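PDB 3EUW: Myo-inositol dehydrogenase from Corynebacterium glutamicum, which probably catalyses the NAD-dependent oxidation of myo-inositol at its 2-hydroxyl group, as a tetrameric member of the Gfo/Idh/MocA oxidoreductase family. Local coordinates for residues P158-I164 against E203-F207; I189-T193 against R328-N333; S234-D238 against P273-F278. All blocks are in the same frame, centred on the assembly; numbering follows the deposited sequence.

Contact 1: P158-I164 against E203-F207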
loop_
_atom_site.group_PDB
_atom_site.type_symbol
_atom_site.label_atom_id
_atom_site.label_comp_id
_atom_site.label_asym_id
_atom_site.label_seq_id
_atom_site.Cartn_x
_atom_site.Cartn_y
_atom_site.Cartn_z
ATOM N N PRO A 158 9.151 8.007 -25.920
ATOM C CA PRO A 158 10.394 8.489 -26.530
ATOM C C PRO A 158 10.306 9.994 -26.780
ATOM O O PRO A 158 9.225 10.530 -27.027
ATOM C CB PRO A 158 10.459 7.712 -27.847
ATOM C CG PRO A 158 9.708 6.444 -27.539
ATOM C CD PRO A 158 8.537 6.950 -26.740
ATOM N N ALA A 159 11.442 10.677 -26.710
ATOM C CA ALA A 159 11.472 12.112 -26.965
ATOM C C ALA A 159 11.223 12.317 -28.467
ATOM O O ALA A 159 11.093 11.346 -29.220
ATOM C CB ALA A 159 12.832 12.679 -26.564
ATOM N N PRO A 160 11.134 13.578 -28.918
ATOM C CA PRO A 160 10.900 13.809 -30.349
ATOM C C PRO A 160 12.108 13.367 -31.170
ATOM O O PRO A 160 13.235 13.366 -30.679
ATOM C CB PRO A 160 10.665 15.315 -30.420
ATOM C CG PRO A 160 10.075 15.623 -29.078
ATOM C CD PRO A 160 10.954 14.821 -28.150
ATOM N N LYS A 161 11.874 12.991 -32.420
ATOM C CA LYS A 161 12.951 12.528 -33.288
ATOM C C LYS A 161 14.218 13.393 -33.262
ATOM O O LYS A 161 15.311 12.880 -33.013
ATOM C CB LYS A 161 12.431 12.385 -34.722
ATOM C CG LYS A 161 13.473 11.897 -35.724
ATOM C CD LYS A 161 12.858 11.539 -37.073
ATOM C CE LYS A 161 11.958 10.309 -36.956
ATOM N NZ LYS A 161 11.542 9.769 -38.288
ATOM N N ASP A 162 14.083 14.696 -33.505
ATOM C CA ASP A 162 15.251 15.579 -33.510
ATOM C C ASP A 162 16.068 15.497 -32.219
ATOM O O ASP A 162 17.288 15.670 -32.238
ATOM C CB ASP A 162 14.833 17.034 -33.756
ATOM C CG ASP A 162 14.050 17.208 -35.049
ATOM O OD1 ASP A 162 14.348 16.494 -36.036
ATOM O OD2 ASP A 162 13.142 18.069 -35.083
ATOM N N TYR A 163 15.401 15.245 -31.096
ATOM C CA TYR A 163 16.106 15.137 -29.826
ATOM C C TYR A 163 16.852 13.807 -29.791
ATOM O O TYR A 163 18.019 13.749 -29.429
ATOM C CB TYR A 163 15.139 15.210 -28.642
ATOM C CG TYR A 163 15.854 15.204 -27.310
ATOM C CD1 TYR A 163 16.368 16.384 -26.765
ATOM C CD2 TYR A 163 16.074 14.011 -26.621
ATOM C CE1 TYR A 163 17.084 16.371 -25.568
ATOM C CE2 TYR A 163 16.787 13.984 -25.431
ATOM C CZ TYR A 163 17.289 15.165 -24.909
ATOM O OH TYR A 163 17.988 15.133 -23.728
ATOM N N ILE A 164 16.168 12.738 -30.177
ATOM C CA ILE A 164 16.779 11.419 -30.203
ATOM C C ILE A 164 18.035 11.447 -31.069
ATOM O O ILE A 164 19.079 10.926 -30.679
ATOM C CB ILE A 164 15.809 10.364 -30.774
ATOM C CG1 ILE A 164 14.565 10.275 -29.892
ATOM C CG2 ILE A 164 16.494 9.006 -30.849
ATOM C CD1 ILE A 164 13.491 9.348 -30.432
ATOM N N GLU A 203 11.427 4.164 -34.473
ATOM C CA GLU A 203 12.186 5.405 -34.446
ATOM C C GLU A 203 13.537 5.259 -33.738
ATOM O O GLU A 203 14.569 5.682 -34.266
ATOM C CB GLU A 203 11.341 6.463 -33.752
ATOM C CG GLU A 203 11.964 7.819 -33.632
ATOM C CD GLU A 203 10.992 8.812 -33.035
ATOM O OE1 GLU A 203 10.407 8.500 -31.971
ATOM O OE2 GLU A 203 10.809 9.896 -33.635
ATOM N N ILE A 204 13.532 4.674 -32.543
ATOM C CA ILE A 204 14.776 4.483 -31.796
ATOM C C ILE A 204 15.686 3.497 -32.538
ATOM O O ILE A 204 16.900 3.676 -32.584
ATOM C CB ILE A 204 14.486 3.984 -30.349
ATOM C CG1 ILE A 204 13.848 5.125 -29.545
ATOM C CG2 ILE A 204 15.772 3.477 -29.667
ATOM C CD1 ILE A 204 13.376 4.707 -28.170
ATOM N N ALA A 205 15.093 2.469 -33.128
ATOM C CA ALA A 205 15.844 1.481 -33.893
ATOM C C ALA A 205 16.461 2.158 -35.135
ATOM O O ALA A 205 17.542 1.791 -35.599
ATOM C CB ALA A 205 14.913 0.332 -34.313
ATOM N N GLU A 206 15.759 3.150 -35.665
ATOM C CA GLU A 206 16.226 3.888 -36.833
ATOM C C GLU A 206 17.558 4.603 -36.560
ATOM O O GLU A 206 18.387 4.767 -37.457
ATOM C CB GLU A 206 15.144 4.899 -37.246
ATOM C CG GLU A 206 15.628 6.071 -38.096
ATOM C CD GLU A 206 14.510 7.055 -38.461
ATOM O OE1 GLU A 206 13.711 7.421 -37.573
ATOM O OE2 GLU A 206 14.441 7.477 -39.638
ATOM N N PHE A 207 17.758 5.026 -35.317
ATOM C CA PHE A 207 18.973 5.727 -34.926
ATOM C C PHE A 207 20.034 4.819 -34.310
ATOM O O PHE A 207 20.982 5.304 -33.695
ATOM C CB PHE A 207 18.636 6.832 -33.929
ATOM C CG PHE A 207 17.948 8.009 -34.542
ATOM C CD1 PHE A 207 18.624 8.837 -35.438
ATOM C CD2 PHE A 207 16.623 8.288 -34.239
ATOM C CE1 PHE A 207 17.984 9.927 -36.022
ATOM C CE2 PHE A 207 15.975 9.375 -34.817
ATOM C CZ PHE A 207 16.652 10.196 -35.708
#

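Contact 2: I189-T193 against R328-N333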
loop_
_atom_site.group_PDB
_atom_site.type_symbol
_atom_site.label_atom_id
_atom_site.label_comp_id
_atom_site.label_asym_id
_atom_site.label_seq_id
_atom_site.Cartn_x
_atom_site.Cartn_y
_atom_site.Cartn_z
ATOM N N ILE A 189 33.079 2.303 -8.616
ATOM C CA ILE A 189 32.597 1.253 -9.502
ATOM C C ILE A 189 33.815 0.694 -10.244
ATOM O O ILE A 189 34.643 1.453 -10.746
ATOM C CB ILE A 189 31.590 1.809 -10.526
ATOM C CG1 ILE A 189 30.426 2.501 -9.802
ATOM C CG2 ILE A 189 31.105 0.689 -11.438
ATOM C CD1 ILE A 189 29.608 1.608 -8.895
ATOM N N VAL A 190 33.930 -0.626 -10.313
ATOM C CA VAL A 190 35.065 -1.222 -10.989
ATOM C C VAL A 190 34.726 -1.902 -12.313
ATOM O O VAL A 190 35.534 -1.869 -13.238
ATOM C CB VAL A 190 35.804 -2.226 -10.066
ATOM C CG1 VAL A 190 36.366 -1.499 -8.865
ATOM C CG2 VAL A 190 34.864 -3.322 -9.607
ATOM N N GLU A 191 33.540 -2.502 -12.409
ATOM C CA GLU A 191 33.130 -3.183 -13.640
ATOM C C GLU A 191 31.754 -2.749 -14.135
ATOM O O GLU A 191 30.887 -2.359 -13.345
ATOM C CB GLU A 191 33.135 -4.705 -13.450
ATOM C CG GLU A 191 34.475 -5.281 -12.984
ATOM C CD GLU A 191 34.523 -6.801 -13.037
ATOM O OE1 GLU A 191 33.477 -7.447 -12.820
ATOM O OE2 GLU A 191 35.617 -7.352 -13.283
ATOM N N VAL A 192 31.561 -2.844 -15.445
ATOM C CA VAL A 192 30.309 -2.456 -16.056
ATOM C C VAL A 192 29.794 -3.484 -17.055
ATOM O O VAL A 192 30.515 -3.908 -17.953
ATOM C CB VAL A 192 30.459 -1.106 -16.777
ATOM C CG1 VAL A 192 29.193 -0.770 -17.539
ATOM C CG2 VAL A 192 30.764 -0.016 -15.757
ATOM N N THR A 193 28.538 -3.881 -16.880
ATOM C CA THR A 193 27.906 -4.844 -17.775
ATOM C C THR A 193 26.579 -4.255 -18.242
ATOM O O THR A 193 25.805 -3.752 -17.434
ATOM C CB THR A 193 27.656 -6.178 -17.063
ATOM O OG1 THR A 193 28.868 -6.606 -16.436
ATOM C CG2 THR A 193 27.235 -7.246 -18.052
ATOM N N ARG A 328 30.162 -8.330 -23.316
ATOM C CA ARG A 328 31.080 -8.674 -22.242
ATOM C C ARG A 328 31.166 -7.571 -21.191
ATOM O O ARG A 328 30.808 -6.421 -21.441
ATOM C CB ARG A 328 32.477 -8.954 -22.793
ATOM C CG ARG A 328 33.303 -7.706 -23.010
ATOM C CD ARG A 328 34.663 -8.015 -23.609
ATOM N NE ARG A 328 35.549 -6.876 -23.419
ATOM C CZ ARG A 328 36.354 -6.715 -22.375
ATOM N NH1 ARG A 328 36.409 -7.627 -21.413
ATOM N NH2 ARG A 328 37.093 -5.625 -22.280
ATOM N N THR A 329 31.646 -7.937 -20.013
ATOM C CA THR A 329 31.797 -6.983 -18.934
ATOM C C THR A 329 33.001 -6.093 -19.247
ATOM O O THR A 329 33.968 -6.542 -19.872
ATOM C CB THR A 329 31.991 -7.720 -17.594
ATOM O OG1 THR A 329 30.821 -8.501 -17.312
ATOM C CG2 THR A 329 32.215 -6.740 -16.461
ATOM N N VAL A 330 32.928 -4.832 -18.834
ATOM C CA VAL A 330 34.002 -3.871 -19.066
ATOM C C VAL A 330 34.656 -3.447 -17.749
ATOM O O VAL A 330 33.978 -3.001 -16.828
ATOM C CB VAL A 330 33.466 -2.595 -19.797
ATOM C CG1 VAL A 330 34.555 -1.520 -19.872
ATOM C CG2 VAL A 330 33.002 -2.947 -21.199
ATOM N N THR A 331 35.973 -3.599 -17.666
ATOM C CA THR A 331 36.727 -3.205 -16.474
ATOM C C THR A 331 37.180 -1.757 -16.652
ATOM O O THR A 331 37.940 -1.438 -17.562
ATOM C CB THR A 331 37.968 -4.101 -16.271
ATOM O OG1 THR A 331 37.548 -5.444 -16.004
ATOM C CG2 THR A 331 38.800 -3.601 -15.101
ATOM N N LEU A 332 36.698 -0.883 -15.782
ATOM C CA LEU A 332 37.018 0.536 -15.844
ATOM C C LEU A 332 38.494 0.882 -15.698
ATOM O O LEU A 332 39.011 1.724 -16.431
ATOM C CB LEU A 332 36.216 1.280 -14.783
ATOM C CG LEU A 332 34.707 1.230 -15.012
ATOM C CD1 LEU A 332 33.982 1.809 -13.816
ATOM C CD2 LEU A 332 34.373 2.001 -16.275
ATOM N N ASN A 333 39.174 0.240 -14.755
ATOM C CA ASN A 333 40.591 0.515 -14.542
ATOM C C ASN A 333 41.437 -0.757 -14.622
ATOM O O ASN A 333 41.517 -1.524 -13.659
ATOM C CB ASN A 333 40.799 1.195 -13.185
ATOM C CG ASN A 333 40.051 2.513 -13.072
ATOM O OD1 ASN A 333 40.238 3.420 -13.886
ATOM N ND2 ASN A 333 39.198 2.625 -12.059
#

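Contact 3: S234-D238 against P273-F278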
loop_
_atom_site.group_PDB
_atom_site.type_symbol
_atom_site.label_atom_id
_atom_site.label_comp_id
_atom_site.label_asym_id
_atom_site.label_seq_id
_atom_site.Cartn_x
_atom_site.Cartn_y
_atom_site.Cartn_z
ATOM N N SER A 234 3.291 3.125 -19.766
ATOM C CA SER A 234 1.884 3.495 -19.828
ATOM C C SER A 234 1.296 4.213 -18.621
ATOM O O SER A 234 0.374 5.007 -18.774
ATOM C CB SER A 234 1.038 2.256 -20.150
ATOM O OG SER A 234 1.138 1.279 -19.133
ATOM N N TYR A 235 1.837 3.971 -17.433
ATOM C CA TYR A 235 1.291 4.590 -16.233
ATOM C C TYR A 235 2.002 5.840 -15.715
ATOM O O TYR A 235 1.660 6.343 -14.648
ATOM C CB TYR A 235 1.204 3.542 -15.125
ATOM C CG TYR A 235 2.491 2.766 -14.925
ATOM C CD1 TYR A 235 3.527 3.276 -14.132
ATOM C CD2 TYR A 235 2.679 1.529 -15.543
ATOM C CE1 TYR A 235 4.727 2.570 -13.963
ATOM C CE2 TYR A 235 3.868 0.807 -15.383
ATOM C CZ TYR A 235 4.888 1.334 -14.595
ATOM O OH TYR A 235 6.055 0.624 -14.463
ATOM N N GLY A 236 2.977 6.344 -16.467
ATOM C CA GLY A 236 3.682 7.537 -16.036
ATOM C C GLY A 236 5.193 7.436 -16.073
ATOM O O GLY A 236 5.754 6.612 -16.790
ATOM N N TYR A 237 5.846 8.283 -15.279
ATOM C CA TYR A 237 7.304 8.357 -15.195
ATOM C C TYR A 237 7.806 7.490 -14.029
ATOM O O TYR A 237 7.933 7.955 -12.898
ATOM C CB TYR A 237 7.694 9.826 -15.006
ATOM C CG TYR A 237 9.171 10.149 -15.059
ATOM C CD1 TYR A 237 10.038 9.442 -15.894
ATOM C CD2 TYR A 237 9.688 11.225 -14.337
ATOM C CE1 TYR A 237 11.379 9.804 -16.015
ATOM C CE2 TYR A 237 11.029 11.596 -14.450
ATOM C CZ TYR A 237 11.866 10.882 -15.291
ATOM O OH TYR A 237 13.179 11.253 -15.414
ATOM N N ASP A 238 8.093 6.229 -14.335
ATOM C CA ASP A 238 8.530 5.239 -13.344
ATOM C C ASP A 238 9.927 5.532 -12.806
ATOM O O ASP A 238 10.908 5.441 -13.536
ATOM C CB ASP A 238 8.476 3.844 -13.978
ATOM C CG ASP A 238 8.430 2.724 -12.951
ATOM O OD1 ASP A 238 8.579 3.004 -11.742
ATOM O OD2 ASP A 238 8.252 1.558 -13.362
ATOM N N PRO A 273 -2.559 7.504 -11.925
ATOM C CA PRO A 273 -1.380 7.093 -12.680
ATOM C C PRO A 273 -0.325 7.979 -12.001
ATOM O O PRO A 273 -0.667 9.033 -11.449
ATOM C CB PRO A 273 -1.698 7.572 -14.098
ATOM C CG PRO A 273 -3.187 7.433 -14.169
ATOM C CD PRO A 273 -3.626 7.975 -12.825
ATOM N N ILE A 274 0.935 7.582 -12.021
ATOM C CA ILE A 274 1.943 8.397 -11.358
ATOM C C ILE A 274 2.316 9.607 -12.209
ATOM O O ILE A 274 1.935 9.681 -13.373
ATOM C CB ILE A 274 3.182 7.562 -11.054
ATOM C CG1 ILE A 274 3.869 7.131 -12.359
ATOM C CG2 ILE A 274 2.758 6.340 -10.240
ATOM C CD1 ILE A 274 5.184 6.352 -12.142
ATOM N N PHE A 275 3.049 10.559 -11.639
ATOM C CA PHE A 275 3.443 11.739 -12.404
ATOM C C PHE A 275 4.045 11.361 -13.755
ATOM O O PHE A 275 4.859 10.434 -13.859
ATOM C CB PHE A 275 4.419 12.606 -11.615
ATOM C CG PHE A 275 3.753 13.499 -10.615
ATOM C CD1 PHE A 275 2.674 14.296 -10.991
ATOM C CD2 PHE A 275 4.202 13.552 -9.299
ATOM C CE1 PHE A 275 2.054 15.132 -10.070
ATOM C CE2 PHE A 275 3.592 14.385 -8.371
ATOM C CZ PHE A 275 2.516 15.176 -8.756
ATOM N N ASN A 276 3.632 12.091 -14.784
ATOM C CA ASN A 276 4.063 11.836 -16.145
ATOM C C ASN A 276 5.242 12.681 -16.611
ATOM O O ASN A 276 5.957 12.291 -17.527
ATOM C CB ASN A 276 2.894 12.074 -17.102
ATOM C CG ASN A 276 3.190 11.591 -18.504
ATOM O OD1 ASN A 276 3.062 10.399 -18.796
ATOM N ND2 ASN A 276 3.610 12.505 -19.376
ATOM N N PHE A 277 5.432 13.838 -15.990
ATOM C CA PHE A 277 6.503 14.741 -16.387
ATOM C C PHE A 277 7.579 14.893 -15.318
ATOM O O PHE A 277 7.287 15.010 -14.120
ATOM C CB PHE A 277 5.906 16.102 -16.740
ATOM C CG PHE A 277 4.866 16.037 -17.824
ATOM C CD1 PHE A 277 5.220 15.708 -19.133
ATOM C CD2 PHE A 277 3.526 16.290 -17.537
ATOM C CE1 PHE A 277 4.248 15.632 -20.145
ATOM C CE2 PHE A 277 2.549 16.215 -18.539
ATOM C CZ PHE A 277 2.913 15.886 -19.844
ATOM N N PHE A 278 8.828 14.896 -15.761
ATOM C CA PHE A 278 9.943 15.006 -14.837
ATOM C C PHE A 278 9.866 16.272 -13.992
ATOM O O PHE A 278 10.156 16.234 -12.803
ATOM C CB PHE A 278 11.274 14.927 -15.600
ATOM C CG PHE A 278 11.503 16.061 -16.563
ATOM C CD1 PHE A 278 12.023 17.276 -16.121
ATOM C CD2 PHE A 278 11.193 15.914 -17.915
ATOM C CE1 PHE A 278 12.229 18.332 -17.011
ATOM C CE2 PHE A 278 11.396 16.964 -18.815
ATOM C CZ PHE A 278 11.913 18.173 -18.364
HETATM O O HOH W 1 6.802 10.076 -11.629
#

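Contact 1: P158-I164 against E203-F207
Lys-161, in the first turn of helix 161-166, reaches across and touches Glu-203 and Glu-206 of helix 202-206 and Phe-207 just after it. At the base, CB lies 3.2 Å from OE2 of Glu-203, an approach of carbon to carboxylate oxygen and not a bond; the backbone N of Lys-161 is also near that oxygen, but at a poor angle. CG then meets the rim of the Phe-207 ring, 3.6 Å from CZ and close to the ring plane, so the lysine chain passes the ring edge, not a face. Past CG the chain bends at chi3 (-67°), which turns CE between the two glutamates and brings NZ to Glu-206. The salt bridge there, NZ to OE1 of Glu-206 at 3.3 Å, is long and its hydrogen bond weak. NZ stays 4.7 Å from OE2 of Glu-203, without direct contact, a distance at which the opposite charges may still attract.

Ile-164, one turn on, carries the apolar part. Its two branches diverge: CG2 approaches Phe-207 CD2 at 3.5 Å, obliquely to the ring, whereas CD1 comes up against the Glu-203 carboxylate, 3.5 Å from OE1. The glutamate chain, extended beyond CG, thus runs between Lys-161 and the isoleucine tip. At the Pro-158 end, its CG meets CD1 of Ile-204, a buried residue, at 4.1 Å. Pro-160 occupies the N-cap position, and its O accepts the N-H of Ile-164. The whole is a surface packing of two short helices, each following a strand of the mixed sheet in the C-terminal domain of the Gfo/Idh/MocA fold.

Contact 2: I189-T193 against R328-N333
Val-192 and Val-330 form a hydrogen-bonded antiparallel pair that adds the short strand 330-331, near the C terminus, to the edge of the mixed beta sheet. Both bonds of the pair are short: Val-192 N to Val-330 O is 2.8 Å and Val-330 N to Val-192 O is 2.7 Å, the latter with an N-H...O angle of 164°. A third, Leu-332 N to Val-190 O at 3.0 Å, carries the pairing past the end of the strand. On the other side of strand 189-197, Val-190 and Glu-191 both face Arg-218, a classic beta bulge.

The close-packed side is that of Val-192. Leu-332 directs CD1 at Ile-189, 3.9 Å from CG2, and its CD2 at CG2 of Val-192; helix 307-326 covers this face through Leu-316, Ala-319 and Cys-320.

Packing is looser at Glu-191 and Thr-331, the first partly exposed and the second exposed. These side chains run side by side, yet Glu-191 OE2 and Thr-331 OG1 stay 3.8 Å apart without a hydrogen bond, and the carboxylate instead makes a salt bridge through OE1 to Arg-218. CB of Glu-191 rests 3.7 Å from CG2 of Thr-329.

The end of the contact next to the second subunit is tight again. There Thr-193 is buried, packed on Thr-193 of that subunit, and its hydroxyl shares a hydrogen bond with that of Thr-329, OG1 to OG1, of 2.9 Å.

Contact 3: S234-D238 against P273-F278
Ile-274 lies along the backbone of Tyr-235 to Asp-238, and its conformation sets much of the contact. Its chi1 of 66° places CG1 between the backbone N and the carbonyl carbon, against CA of Gly-236, and with chi2 extended CD1 continues to the carbonyl O of Tyr-237, 3.3 Å away. The same methyl meets the Tyr-235 ring at its edge, near the ring plane, 4.0 Å from CD1 of that ring. At its own backbone, Ile-274 N donates to Tyr-235 O at 3.0 Å; the oxygen is met almost head-on, although the angle at the hydrogen is only 130°.

Gly-236, with no side chain, lets CG1 of Ile-274 lie against its CA. Both segments are irregular loops, one leading into strand 238-245 of the mixed sheet of the C-terminal domain, the other running from strand 270-271 to helix 278-281. They meet near two other subunits of the tetramer: Tyr-235 packs on Asn-264 of the third subunit and Met-249 of the second.

Further along, Tyr-237 N donates to Phe-275 O at 2.8 Å. A water bridges the two segments as well, donating to the carbonyl oxygens of Tyr-237 and Phe-275, so Phe-275 O accepts twice. With chi1 near 180°, the Tyr-237 ring swings out over the start of helix 278-281, where CE2 lies 3.5 Å from CB of Phe-278, obliquely to the ring. The Tyr-235 side chain, with chi1 in a different range, runs toward Asp-238, and its OH donates to OD2 of that residue at 2.6 Å from above the carboxylate plane; OD2 also makes a salt bridge to Arg-154, and OD1 one to Arg-240.

After the N-terminal Rossmann-type part, the chain reaches 158-164, then strand 189-197 and directly helix 202-206, where 203-207 closes contact 1 over a loop of 38 residues. Contact 2 has opened by then at 189-193, so the two cross. Contact 3 opens at 234-238 and closes at 273-278, in series with contact 1 and wholly within the 134 residues that contact 2 spans before 328-333 completes it. Contact 1 joins two short helices, contact 2 adds the C-terminal strand to the sheet, and contact 3 ties the loop before strand 238-245 to the entry of helix 278-281. Contacts 2 and 3, about 18 Å apart at their nearest atoms, both touch the second subunit.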